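Local coordinates for putative uncharacterized protein PH1404 (Pyrococcus horikoshii, PDB 3AF6) that probably terminates transcription by cleaving nascent single-stranded RNA at the exit channel of RNA polymerase, using two zinc ions, at residues A[464-469]-A[490-495]; A[284-289]-A[470-475]; A[196-201]-A[623-628]. One frame throughout, in Å; residues are numbered along the deposited sequence.

Contact 1. Residues A[464-469]-A[490-495]; sequences EATAIH and NPFLSE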
ATOM      1  N   GLU A 464      -8.310 -11.595   6.057  1.00 47.61           N
ATOM      2  CA  GLU A 464      -6.967 -11.810   5.535  1.00 46.08           C
ATOM      3  C   GLU A 464      -6.225 -10.480   5.631  1.00 45.75           C
ATOM      4  O   GLU A 464      -5.080 -10.430   6.085  1.00 44.96           O
ATOM      5  CB  GLU A 464      -7.055 -12.301   4.086  1.00 47.93           C
ATOM      6  CG  GLU A 464      -5.740 -12.679   3.417  1.00 52.08           C
ATOM      7  CD  GLU A 464      -4.676 -13.138   4.392  1.00 57.21           C
ATOM      8  OE1 GLU A 464      -5.021 -13.799   5.402  1.00 59.87           O
ATOM      9  OE2 GLU A 464      -3.483 -12.846   4.134  1.00 57.74           O
ATOM     10  N   ALA A 465      -6.896  -9.396   5.244  1.00 43.92           N
ATOM     11  CA  ALA A 465      -6.294  -8.067   5.293  1.00 43.25           C
ATOM     12  C   ALA A 465      -5.973  -7.670   6.730  1.00 43.59           C
ATOM     13  O   ALA A 465      -4.931  -7.061   7.005  1.00 41.16           O
ATOM     14  CB  ALA A 465      -7.230  -7.042   4.672  1.00 43.10           C
ATOM     15  N   THR A 466      -6.876  -8.012   7.646  1.00 42.99           N
ATOM     16  CA  THR A 466      -6.664  -7.677   9.045  1.00 42.05           C
ATOM     17  C   THR A 466      -5.423  -8.392   9.562  1.00 42.84           C
ATOM     18  O   THR A 466      -4.735  -7.887  10.441  1.00 44.26           O
ATOM     19  CB  THR A 466      -7.871  -8.065   9.914  1.00 40.42           C
ATOM     20  OG1 THR A 466      -9.053  -7.431   9.410  1.00 37.96           O
ATOM     21  CG2 THR A 466      -7.647  -7.626  11.352  1.00 37.23           C
ATOM     22  N   ALA A 467      -5.121  -9.561   9.011  1.00 42.48           N
ATOM     23  CA  ALA A 467      -3.941 -10.288   9.469  1.00 44.85           C
ATOM     24  C   ALA A 467      -2.695  -9.485   9.134  1.00 44.13           C
ATOM     25  O   ALA A 467      -1.791  -9.343   9.953  1.00 45.98           O
ATOM     26  CB  ALA A 467      -3.864 -11.689   8.812  1.00 42.70           C
ATOM     27  N   ILE A 468      -2.660  -8.953   7.922  1.00 44.16           N
ATOM     28  CA  ILE A 468      -1.519  -8.180   7.462  1.00 43.11           C
ATOM     29  C   ILE A 468      -1.266  -6.969   8.359  1.00 43.06           C
ATOM     30  O   ILE A 468      -0.116  -6.605   8.616  1.00 43.47           O
ATOM     31  CB  ILE A 468      -1.729  -7.779   5.989  1.00 41.23           C
ATOM     32  CG1 ILE A 468      -1.826  -9.071   5.157  1.00 42.03           C
ATOM     33  CG2 ILE A 468      -0.605  -6.883   5.506  1.00 39.20           C
ATOM     34  CD1 ILE A 468      -2.069  -8.894   3.664  1.00 39.21           C
ATOM     35  N   HIS A 469      -2.336  -6.356   8.846  1.00 41.34           N
ATOM     36  CA  HIS A 469      -2.193  -5.215   9.734  1.00 43.03           C
ATOM     37  C   HIS A 469      -1.364  -5.609  10.961  1.00 43.64           C
ATOM     38  O   HIS A 469      -0.384  -4.943  11.308  1.00 41.15           O
ATOM     39  CB  HIS A 469      -3.571  -4.711  10.188  1.00 44.58           C
ATOM     40  CG  HIS A 469      -4.268  -3.855   9.175  1.00 47.24           C
ATOM     41  ND1 HIS A 469      -4.681  -4.332   7.949  1.00 47.53           N
ATOM     42  CD2 HIS A 469      -4.597  -2.540   9.196  1.00 46.57           C
ATOM     43  CE1 HIS A 469      -5.231  -3.350   7.258  1.00 47.46           C
ATOM     44  NE2 HIS A 469      -5.192  -2.251   7.992  1.00 46.19           N
ATOM     45  N   ASN A 490      -4.782  -7.466  21.599  1.00 92.67           N
ATOM     46  CA  ASN A 490      -4.942  -7.172  20.186  1.00 88.70           C
ATOM     47  C   ASN A 490      -6.429  -7.036  19.862  1.00 85.79           C
ATOM     48  O   ASN A 490      -7.169  -8.019  19.889  1.00 85.62           O
ATOM     49  CB  ASN A 490      -4.330  -8.299  19.358  1.00 88.10           C
ATOM     50  CG  ASN A 490      -3.930  -7.847  17.982  1.00 87.62           C
ATOM     51  OD1 ASN A 490      -4.736  -7.276  17.250  1.00 88.39           O
ATOM     52  ND2 ASN A 490      -2.677  -8.095  17.618  1.00 86.58           N
ATOM     53  N   PRO A 491      -6.886  -5.814  19.551  1.00 82.81           N
ATOM     54  CA  PRO A 491      -8.295  -5.565  19.224  1.00 81.20           C
ATOM     55  C   PRO A 491      -8.795  -6.282  17.967  1.00 79.38           C
ATOM     56  O   PRO A 491     -10.000  -6.431  17.773  1.00 78.61           O
ATOM     57  CB  PRO A 491      -8.354  -4.046  19.092  1.00 80.65           C
ATOM     58  CG  PRO A 491      -6.998  -3.714  18.570  1.00 82.17           C
ATOM     59  CD  PRO A 491      -6.103  -4.573  19.439  1.00 82.35           C
ATOM     60  N   PHE A 492      -7.872  -6.716  17.115  1.00 77.60           N
ATOM     61  CA  PHE A 492      -8.245  -7.421  15.892  1.00 76.87           C
ATOM     62  C   PHE A 492      -8.594  -8.869  16.214  1.00 76.51           C
ATOM     63  O   PHE A 492      -9.412  -9.489  15.531  1.00 76.17           O
ATOM     64  CB  PHE A 492      -7.096  -7.384  14.877  1.00 76.58           C
ATOM     65  CG  PHE A 492      -6.751  -6.002  14.403  1.00 75.05           C
ATOM     66  CD1 PHE A 492      -5.464  -5.499  14.569  1.00 74.19           C
ATOM     67  CD2 PHE A 492      -7.720  -5.194  13.812  1.00 73.91           C
ATOM     68  CE1 PHE A 492      -5.144  -4.211  14.157  1.00 73.93           C
ATOM     69  CE2 PHE A 492      -7.412  -3.904  13.394  1.00 73.56           C
ATOM     70  CZ  PHE A 492      -6.122  -3.410  13.568  1.00 74.01           C
ATOM     71  N   LEU A 493      -7.963  -9.399  17.257  1.00 75.36           N
ATOM     72  CA  LEU A 493      -8.200 -10.772  17.693  1.00 74.14           C
ATOM     73  C   LEU A 493      -9.547 -10.904  18.404  1.00 72.64           C
ATOM     74  O   LEU A 493     -10.062 -12.012  18.558  1.00 72.57           O
ATOM     75  CB  LEU A 493      -7.094 -11.228  18.650  1.00 74.50           C
ATOM     76  CG  LEU A 493      -5.657 -11.392  18.157  1.00 74.11           C
ATOM     77  CD1 LEU A 493      -4.745 -11.635  19.352  1.00 74.15           C
ATOM     78  CD2 LEU A 493      -5.575 -12.546  17.174  1.00 73.38           C
ATOM     79  N   SER A 494     -10.100  -9.775  18.840  1.00 70.96           N
ATOM     80  CA  SER A 494     -11.378  -9.754  19.546  1.00 70.89           C
ATOM     81  C   SER A 494     -12.316 -10.868  19.096  1.00 72.41           C
ATOM     82  O   SER A 494     -12.637 -10.989  17.906  1.00 72.39           O
ATOM     83  CB  SER A 494     -12.065  -8.403  19.355  1.00 70.29           C
ATOM     84  OG  SER A 494     -13.358  -8.413  19.935  1.00 70.17           O
ATOM     85  N   GLU A 495     -12.757 -11.678  20.054  1.00 72.83           N
ATOM     86  CA  GLU A 495     -13.645 -12.793  19.754  1.00 74.01           C
ATOM     87  C   GLU A 495     -15.050 -12.344  19.345  1.00 72.90           C
ATOM     88  O   GLU A 495     -15.994 -13.134  19.385  1.00 73.97           O
ATOM     89  CB  GLU A 495     -13.720 -13.751  20.957  1.00 76.43           C
ATOM     90  CG  GLU A 495     -14.368 -13.174  22.221  1.00 80.21           C
ATOM     91  CD  GLU A 495     -14.459 -14.193  23.363  1.00 82.25           C
ATOM     92  OE1 GLU A 495     -13.399 -14.630  23.867  1.00 81.39           O
ATOM     93  OE2 GLU A 495     -15.592 -14.562  23.756  1.00 82.49           O
TER

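Contact 2. Residues A[284-289]-A[470-475]; sequences TRDLMV and TAYPEY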
ATOM      1  N   THR A 284       2.165  -2.071   1.738  1.00 37.68           N
ATOM      2  CA  THR A 284       1.480  -1.848   0.470  1.00 38.27           C
ATOM      3  C   THR A 284       1.766  -3.008  -0.493  1.00 38.64           C
ATOM      4  O   THR A 284       0.882  -3.459  -1.224  1.00 38.00           O
ATOM      5  CB  THR A 284       1.898  -0.491  -0.161  1.00 37.81           C
ATOM      6  OG1 THR A 284       1.432   0.581   0.672  1.00 35.28           O
ATOM      7  CG2 THR A 284       1.286  -0.320  -1.540  1.00 34.73           C
ATOM      8  N   ARG A 285       2.997  -3.506  -0.486  1.00 39.58           N
ATOM      9  CA  ARG A 285       3.320  -4.633  -1.346  1.00 40.71           C
ATOM     10  C   ARG A 285       2.397  -5.814  -0.995  1.00 41.30           C
ATOM     11  O   ARG A 285       1.766  -6.413  -1.876  1.00 40.66           O
ATOM     12  CB  ARG A 285       4.781  -5.056  -1.177  1.00 40.06           C
ATOM     13  CG  ARG A 285       4.933  -6.566  -1.177  1.00 42.97           C
ATOM     14  CD  ARG A 285       6.031  -7.066  -2.072  1.00 43.89           C
ATOM     15  NE  ARG A 285       7.299  -7.237  -1.375  1.00 45.58           N
ATOM     16  CZ  ARG A 285       7.436  -7.807  -0.183  1.00 44.78           C
ATOM     17  NH1 ARG A 285       8.645  -7.919   0.353  1.00 45.15           N
ATOM     18  NH2 ARG A 285       6.374  -8.235   0.484  1.00 41.80           N
ATOM     19  N   ASP A 286       2.317  -6.135   0.294  1.00 39.02           N
ATOM     20  CA  ASP A 286       1.484  -7.242   0.747  1.00 40.03           C
ATOM     21  C   ASP A 286       0.004  -6.977   0.513  1.00 39.01           C
ATOM     22  O   ASP A 286      -0.727  -7.847   0.054  1.00 38.31           O
ATOM     23  CB  ASP A 286       1.716  -7.527   2.239  1.00 40.63           C
ATOM     24  CG  ASP A 286       3.137  -7.971   2.540  1.00 40.10           C
ATOM     25  OD1 ASP A 286       3.453  -8.181   3.731  1.00 40.42           O
ATOM     26  OD2 ASP A 286       3.937  -8.103   1.589  1.00 41.22           O
ATOM     27  N   LEU A 287      -0.440  -5.771   0.830  1.00 39.51           N
ATOM     28  CA  LEU A 287      -1.842  -5.426   0.648  1.00 39.29           C
ATOM     29  C   LEU A 287      -2.301  -5.390  -0.814  1.00 38.82           C
ATOM     30  O   LEU A 287      -3.367  -5.898  -1.138  1.00 37.43           O
ATOM     31  CB  LEU A 287      -2.130  -4.088   1.323  1.00 38.89           C
ATOM     32  CG  LEU A 287      -2.120  -4.155   2.850  1.00 40.83           C
ATOM     33  CD1 LEU A 287      -2.031  -2.753   3.440  1.00 40.72           C
ATOM     34  CD2 LEU A 287      -3.378  -4.879   3.322  1.00 39.09           C
ATOM     35  N   MET A 288      -1.497  -4.813  -1.701  1.00 40.45           N
ATOM     36  CA  MET A 288      -1.897  -4.733  -3.103  1.00 41.54           C
ATOM     37  C   MET A 288      -1.965  -6.127  -3.718  1.00 41.31           C
ATOM     38  O   MET A 288      -2.886  -6.431  -4.480  1.00 40.58           O
ATOM     39  CB  MET A 288      -0.942  -3.828  -3.900  1.00 41.05           C
ATOM     40  CG  MET A 288       0.305  -4.490  -4.433  1.00 40.64           C
ATOM     41  SD  MET A 288       1.208  -3.325  -5.447  1.00 44.28           S
ATOM     42  CE  MET A 288       2.908  -3.720  -5.019  1.00 40.84           C
ATOM     43  N   VAL A 289      -0.997  -6.972  -3.369  1.00 40.93           N
ATOM     44  CA  VAL A 289      -0.968  -8.339  -3.871  1.00 39.81           C
ATOM     45  C   VAL A 289      -2.266  -9.010  -3.466  1.00 40.57           C
ATOM     46  O   VAL A 289      -2.837  -9.782  -4.225  1.00 40.67           O
ATOM     47  CB  VAL A 289       0.214  -9.130  -3.292  1.00 39.31           C
ATOM     48  CG1 VAL A 289      -0.041 -10.621  -3.418  1.00 40.99           C
ATOM     49  CG2 VAL A 289       1.480  -8.773  -4.039  1.00 39.79           C
ATOM     50  N   THR A 470      -1.759  -6.707  11.603  1.00 43.65           N
ATOM     51  CA  THR A 470      -1.080  -7.179  12.802  1.00 43.51           C
ATOM     52  C   THR A 470       0.359  -7.620  12.578  1.00 43.14           C
ATOM     53  O   THR A 470       1.081  -7.852  13.542  1.00 45.96           O
ATOM     54  CB  THR A 470      -1.846  -8.334  13.467  1.00 43.48           C
ATOM     55  OG1 THR A 470      -1.726  -9.515  12.667  1.00 45.05           O
ATOM     56  CG2 THR A 470      -3.322  -7.966  13.628  1.00 40.51           C
ATOM     57  N   ALA A 471       0.780  -7.723  11.321  1.00 41.16           N
ATOM     58  CA  ALA A 471       2.152  -8.114  11.008  1.00 39.32           C
ATOM     59  C   ALA A 471       3.012  -6.863  10.867  1.00 41.24           C
ATOM     60  O   ALA A 471       4.245  -6.948  10.805  1.00 39.34           O
ATOM     61  CB  ALA A 471       2.194  -8.913   9.717  1.00 37.46           C
ATOM     62  N   TYR A 472       2.358  -5.702  10.821  1.00 42.06           N
ATOM     63  CA  TYR A 472       3.067  -4.432  10.676  1.00 43.53           C
ATOM     64  C   TYR A 472       2.709  -3.373  11.726  1.00 45.27           C
ATOM     65  O   TYR A 472       2.228  -2.288  11.389  1.00 44.83           O
ATOM     66  CB  TYR A 472       2.804  -3.868   9.287  1.00 41.18           C
ATOM     67  CG  TYR A 472       3.496  -4.626   8.191  1.00 39.37           C
ATOM     68  CD1 TYR A 472       4.867  -4.481   7.977  1.00 35.34           C
ATOM     69  CD2 TYR A 472       2.771  -5.471   7.346  1.00 39.68           C
ATOM     70  CE1 TYR A 472       5.499  -5.150   6.943  1.00 36.33           C
ATOM     71  CE2 TYR A 472       3.394  -6.152   6.309  1.00 38.37           C
ATOM     72  CZ  TYR A 472       4.754  -5.985   6.113  1.00 38.66           C
ATOM     73  OH  TYR A 472       5.354  -6.651   5.082  1.00 40.20           O
ATOM     74  N   PRO A 473       2.954  -3.669  13.013  1.00 46.35           N
ATOM     75  CA  PRO A 473       2.633  -2.702  14.072  1.00 45.73           C
ATOM     76  C   PRO A 473       3.287  -1.344  13.872  1.00 44.09           C
ATOM     77  O   PRO A 473       2.673  -0.316  14.129  1.00 42.47           O
ATOM     78  CB  PRO A 473       3.120  -3.399  15.342  1.00 47.42           C
ATOM     79  CG  PRO A 473       4.256  -4.265  14.834  1.00 47.69           C
ATOM     80  CD  PRO A 473       3.665  -4.835  13.563  1.00 45.11           C
ATOM     81  N   GLU A 474       4.529  -1.335  13.404  1.00 44.27           N
ATOM     82  CA  GLU A 474       5.221  -0.071  13.189  1.00 46.66           C
ATOM     83  C   GLU A 474       4.531   0.864  12.192  1.00 46.04           C
ATOM     84  O   GLU A 474       4.829   2.058  12.147  1.00 46.43           O
ATOM     85  CB  GLU A 474       6.658  -0.321  12.731  1.00 51.14           C
ATOM     86  CG  GLU A 474       7.597  -0.766  13.847  1.00 59.46           C
ATOM     87  CD  GLU A 474       9.050  -0.824  13.395  1.00 63.72           C
ATOM     88  OE1 GLU A 474       9.547   0.191  12.855  1.00 66.71           O
ATOM     89  OE2 GLU A 474       9.697  -1.880  13.582  1.00 66.31           O
ATOM     90  N   TYR A 475       3.616   0.330  11.388  1.00 43.81           N
ATOM     91  CA  TYR A 475       2.922   1.155  10.414  1.00 40.70           C
ATOM     92  C   TYR A 475       1.611   1.714  10.933  1.00 40.38           C
ATOM     93  O   TYR A 475       0.954   2.512  10.268  1.00 40.97           O
ATOM     94  CB  TYR A 475       2.714   0.380   9.105  1.00 40.20           C
ATOM     95  CG  TYR A 475       3.929   0.454   8.208  1.00 38.36           C
ATOM     96  CD1 TYR A 475       4.977  -0.469   8.331  1.00 36.45           C
ATOM     97  CD2 TYR A 475       4.081   1.512   7.301  1.00 37.03           C
ATOM     98  CE1 TYR A 475       6.150  -0.336   7.576  1.00 34.04           C
ATOM     99  CE2 TYR A 475       5.246   1.655   6.542  1.00 34.74           C
ATOM    100  CZ  TYR A 475       6.275   0.729   6.691  1.00 34.81           C
ATOM    101  OH  TYR A 475       7.437   0.902   5.984  1.00 34.31           O
TER

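Contact 3. Residues A[196-201]-A[623-628]; sequences GFREVG and KCLDLA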
ATOM      1  N   GLY A 196      -6.460   9.937 -13.505  1.00 32.56           N
ATOM      2  CA  GLY A 196      -6.596  10.408 -12.143  1.00 32.74           C
ATOM      3  C   GLY A 196      -6.516  11.920 -12.058  1.00 32.92           C
ATOM      4  O   GLY A 196      -6.455  12.486 -10.967  1.00 34.26           O
ATOM      5  N   PHE A 197      -6.470  12.584 -13.205  1.00 32.91           N
ATOM      6  CA  PHE A 197      -6.454  14.042 -13.214  1.00 34.88           C
ATOM      7  C   PHE A 197      -7.895  14.410 -13.521  1.00 35.46           C
ATOM      8  O   PHE A 197      -8.495  13.840 -14.430  1.00 37.60           O
ATOM      9  CB  PHE A 197      -5.509  14.578 -14.297  1.00 34.19           C
ATOM     10  CG  PHE A 197      -4.060  14.631 -13.877  1.00 34.44           C
ATOM     11  CD1 PHE A 197      -3.535  13.686 -12.993  1.00 33.69           C
ATOM     12  CD2 PHE A 197      -3.216  15.624 -14.374  1.00 35.75           C
ATOM     13  CE1 PHE A 197      -2.186  13.729 -12.606  1.00 34.77           C
ATOM     14  CE2 PHE A 197      -1.860  15.680 -13.998  1.00 35.48           C
ATOM     15  CZ  PHE A 197      -1.343  14.728 -13.110  1.00 34.29           C
ATOM     16  N   ARG A 198      -8.459  15.330 -12.745  1.00 36.57           N
ATOM     17  CA  ARG A 198      -9.848  15.758 -12.923  1.00 38.07           C
ATOM     18  C   ARG A 198     -10.843  14.598 -12.860  1.00 36.73           C
ATOM     19  O   ARG A 198     -11.942  14.673 -13.405  1.00 34.74           O
ATOM     20  CB  ARG A 198     -10.023  16.520 -14.243  1.00 38.92           C
ATOM     21  CG  ARG A 198      -9.722  18.012 -14.142  1.00 45.26           C
ATOM     22  CD  ARG A 198     -10.075  18.746 -15.437  1.00 50.07           C
ATOM     23  NE  ARG A 198      -9.526  20.099 -15.477  1.00 56.24           N
ATOM     24  CZ  ARG A 198     -10.115  21.171 -14.951  1.00 60.73           C
ATOM     25  NH1 ARG A 198     -11.295  21.056 -14.343  1.00 61.68           N
ATOM     26  NH2 ARG A 198      -9.512  22.356 -15.015  1.00 60.04           N
ATOM     27  N   GLU A 199     -10.451  13.529 -12.177  1.00 36.07           N
ATOM     28  CA  GLU A 199     -11.306  12.363 -12.037  1.00 37.35           C
ATOM     29  C   GLU A 199     -10.806  11.540 -10.849  1.00 38.44           C
ATOM     30  O   GLU A 199      -9.687  11.725 -10.388  1.00 38.32           O
ATOM     31  CB  GLU A 199     -11.263  11.519 -13.325  1.00 35.37           C
ATOM     32  CG  GLU A 199     -10.192  10.417 -13.341  1.00 38.71           C
ATOM     33  CD  GLU A 199      -9.888   9.856 -14.735  1.00 39.63           C
ATOM     34  OE1 GLU A 199     -10.821   9.607 -15.528  1.00 39.80           O
ATOM     35  OE2 GLU A 199      -8.697   9.643 -15.035  1.00 42.68           O
ATOM     36  N   VAL A 200     -11.655  10.659 -10.336  1.00 40.50           N
ATOM     37  CA  VAL A 200     -11.269   9.767  -9.249  1.00 42.42           C
ATOM     38  C   VAL A 200     -10.994   8.454  -9.981  1.00 43.74           C
ATOM     39  O   VAL A 200     -11.715   8.100 -10.917  1.00 46.39           O
ATOM     40  CB  VAL A 200     -12.437   9.552  -8.255  1.00 44.17           C
ATOM     41  CG1 VAL A 200     -12.147   8.363  -7.366  1.00 44.27           C
ATOM     42  CG2 VAL A 200     -12.644  10.799  -7.401  1.00 42.50           C
ATOM     43  N   GLY A 201      -9.948   7.733  -9.609  1.00 42.69           N
ATOM     44  CA  GLY A 201      -9.718   6.479 -10.308  1.00 39.52           C
ATOM     45  C   GLY A 201      -8.601   6.441 -11.335  1.00 36.42           C
ATOM     46  O   GLY A 201      -8.230   7.456 -11.927  1.00 35.47           O
ATOM     47  N   LYS A 623     -14.583  19.614  -8.197  1.00 36.69           N
ATOM     48  CA  LYS A 623     -13.809  19.566  -6.970  1.00 37.90           C
ATOM     49  C   LYS A 623     -12.315  19.882  -7.139  1.00 37.20           C
ATOM     50  O   LYS A 623     -11.739  20.567  -6.296  1.00 37.59           O
ATOM     51  CB  LYS A 623     -14.021  18.203  -6.305  1.00 37.87           C
ATOM     52  CG  LYS A 623     -15.423  18.049  -5.717  1.00 37.12           C
ATOM     53  CD  LYS A 623     -15.875  16.599  -5.679  1.00 38.74           C
ATOM     54  CE  LYS A 623     -16.890  16.338  -4.559  1.00 37.72           C
ATOM     55  NZ  LYS A 623     -18.028  17.288  -4.531  1.00 37.63           N
ATOM     56  N   CYS A 624     -11.683  19.411  -8.211  1.00 35.43           N
ATOM     57  CA  CYS A 624     -10.265  19.719  -8.390  1.00 35.58           C
ATOM     58  C   CYS A 624     -10.141  21.194  -8.677  1.00 36.71           C
ATOM     59  O   CYS A 624      -9.238  21.874  -8.177  1.00 35.51           O
ATOM     60  CB  CYS A 624      -9.660  18.939  -9.547  1.00 35.29           C
ATOM     61  SG  CYS A 624      -9.612  17.167  -9.306  1.00 35.00           S
ATOM     62  N   LEU A 625     -11.071  21.681  -9.491  1.00 37.78           N
ATOM     63  CA  LEU A 625     -11.117  23.080  -9.882  1.00 39.39           C
ATOM     64  C   LEU A 625     -11.316  23.947  -8.643  1.00 40.04           C
ATOM     65  O   LEU A 625     -10.542  24.876  -8.378  1.00 39.48           O
ATOM     66  CB  LEU A 625     -12.277  23.299 -10.852  1.00 41.08           C
ATOM     67  CG  LEU A 625     -12.062  24.376 -11.912  1.00 43.81           C
ATOM     68  CD1 LEU A 625     -11.897  25.738 -11.272  1.00 44.99           C
ATOM     69  CD2 LEU A 625     -10.816  24.012 -12.716  1.00 46.62           C
ATOM     70  N   ASP A 626     -12.360  23.609  -7.890  1.00 40.77           N
ATOM     71  CA  ASP A 626     -12.744  24.310  -6.667  1.00 41.47           C
ATOM     72  C   ASP A 626     -11.574  24.429  -5.678  1.00 42.28           C
ATOM     73  O   ASP A 626     -11.216  25.530  -5.247  1.00 40.03           O
ATOM     74  CB  ASP A 626     -13.911  23.564  -6.012  1.00 44.26           C
ATOM     75  CG  ASP A 626     -14.623  24.394  -4.960  1.00 47.67           C
ATOM     76  OD1 ASP A 626     -13.936  25.129  -4.217  1.00 48.70           O
ATOM     77  OD2 ASP A 626     -15.871  24.300  -4.867  1.00 48.60           O
ATOM     78  N   LEU A 627     -10.980  23.289  -5.322  1.00 41.04           N
ATOM     79  CA  LEU A 627      -9.866  23.282  -4.392  1.00 39.15           C
ATOM     80  C   LEU A 627      -8.720  24.161  -4.893  1.00 40.90           C
ATOM     81  O   LEU A 627      -8.185  24.983  -4.149  1.00 41.70           O
ATOM     82  CB  LEU A 627      -9.390  21.848  -4.181  1.00 35.96           C
ATOM     83  CG  LEU A 627      -8.146  21.633  -3.312  1.00 33.97           C
ATOM     84  CD1 LEU A 627      -8.348  22.234  -1.908  1.00 31.23           C
ATOM     85  CD2 LEU A 627      -7.873  20.152  -3.229  1.00 30.97           C
ATOM     86  N   ALA A 628      -8.353  23.983  -6.160  1.00 42.18           N
ATOM     87  CA  ALA A 628      -7.271  24.746  -6.784  1.00 42.01           C
ATOM     88  C   ALA A 628      -7.548  26.244  -6.721  1.00 42.18           C
ATOM     89  O   ALA A 628      -6.693  27.029  -6.301  1.00 41.07           O
ATOM     90  CB  ALA A 628      -7.101  24.306  -8.241  1.00 40.94           C
TER

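Contact 1. Residues A[464-469]-A[490-495]
Thr-466 and Phe-492 meet inside the beta-alpha-beta crossover that joins the parallel strands 456-459 and 497-499 of the beta-CASP domain. Thr-466 lies on helix 462-471. Phe-492 lies in the loop that leads into strand 497-499. Their CA atoms are 7.0 Å apart.

The contact is apolar. Methyl CG2 of Thr-466 meets the CB-CG-CD2 corner of Phe-492 at a slant: it is 3.5 Å from Phe-492 CD2, and Phe-492 CB and CG are about equally close. The threonine torsion sets this up. CG2 is anti to the backbone N and points to the loop, while OG1 stays beside the backbone N (chi1 -57°). There OG1 reaches Ile-462 O, one turn back in the helix, and also Gln-437 OE1. The hydroxyl is thus taken up by its own helix and by helix 435-447, and the methyl is what meets the ring. His-469, one turn further on, adds a lighter touch, with His-469 CB 4.3 Å from Phe-492 CE1.

Phe-492 and His-469 each have a bond within their own segment. Phe-492 N donates to Asn-490 OD1 at 3.2 Å, in the carbonyl plane and on a lone pair, which makes an Asx turn. His-469 ND1 donates to Ala-465 O at 2.9 Å, with a nearly straight N-H (164°). This oxygen lies in the imidazole plane but is approached from above its own carbonyl plane. It also accepts from His-469 N, so two bonds grip it.

The His-469 side chain is about 9 Å from that of the zinc ligand His-258, close to the metal centre but not part of it. Met-441 of helix 435-447 also packs on Phe-492. No hydrogen bond crosses between the two segments, so the join rests on buried apolar packing, with the nearby polar groups bonded within their own segment or to neighbouring helices.

Contact 2. Residues A[284-289]-A[470-475]
Segment 284-289 of helix 282-301 and segment 470-475 stay well apart, with 10.3 Å between the nearest CA atoms, those of Asp-286 and Ala-471. The gap is spanned by the side chains of Asp-286 and Tyr-472. Tyr-472 lies in a turn, followed by a short 3-10 segment at 473-475.

One hydrogen bond carries the contact. Tyr-472 OH donates to Asp-286 OD1 at 2.8 Å. The oxygen lies at the edge of the phenol ring and in its plane. It is met from above the carboxylate plane, 49° out of it. The carboxylate and the ring are turned 51° against each other, and the two side chains cross at about a right angle. Tyr-472 CE2 lies 3.3 Å from the same Asp-286 OD1, so that ring edge flanks the acceptor. Tyr-472 has CG beside its backbone N and anti to its carbonyl carbon (chi1 -72°), and the ring then reaches across to the helix.

The other carboxylate oxygen is used within the helix. Arg-285 NH2 forms a salt bridge with Asp-286 OD2 at 2.7 Å. Each oxygen of Asp-286 therefore has its own partner, which should restrict rotation of the carboxylate.

Apolar groups pack against the pair. Ile-153 and Ile-156 of helix 151-161 touch Asp-286, and Pro-282 and Pro-283 touch Tyr-472. Helix 151-161 is assigned by inference to the archaeal CPSF-KH region, so three parts of the protein probably meet here: that region, the metallo-beta-lactamase domain and the beta-CASP domain.

Asp-286 is buried. The arginine and the phenol hydroxyl would both favour its ionised form. The bond from Tyr-472 is then probably strengthened by charge, and it ties the beta-CASP domain to the metallo-beta-lactamase domain by a directed polar link.

Contact 3. Residues A[196-201]-A[623-628]
The loop 196-201 runs past helix 621-635, and its closest backbone approach is 6.0 Å, between the CA atoms of Arg-198 and Cys-624. Arg-198 has left-handed helical backbone angles (phi 56°, psi 25°), which mark the bend of the loop at this point.

Cys-624 SG packs on the backbone there, 3.9 Å from Arg-198 CA. The Arg-198 side chain is extended from CG to NE. It lies alongside Leu-625, pointing the same way, and methyl CD2 of Leu-625 comes to the edge of the guanidinium, near its plane. No hydrogen bond crosses between the segments.

The loop braces itself: Gly-196 N donates to the anti lone pair of Glu-199 OE2 at 2.7 Å. Arg-202 and Asn-644 also bind that oxygen.

Gly-196 is further tied by backbone hydrogen bonding to His-618, a zinc ligand just after strand 613-617. Helix 621-635 follows this ligand and leads on to strand 638-640, the next strand of the same sheet. The contact thus packs the loop between strands 189-193 and 204-209 of the other mixed sheet against that crossover helix.

Overall arrangement
Contacts 1 and 2 are neighbours, with centres 12 Å apart, and both use helix 462-471. They touch directly: Thr-470 packs on Phe-492, and Ile-468 on Asp-286 and Leu-287. Along the chain the order is 284-289, 464-469, 470-475 and 490-495, so the two contacts interleave. Helix 462-471 and the turn after it face the beta-CASP domain in contact 1 and the metallo-beta-lactamase domain in contact 2. Contact 3 lies apart, its centre 34 Å from contact 1 and 28 Å from contact 2. Its segments, 196-201 and 623-628, bracket the others in sequence. It joins early and late parts of the metallo-beta-lactamase domain, between which the beta-CASP domain is inserted.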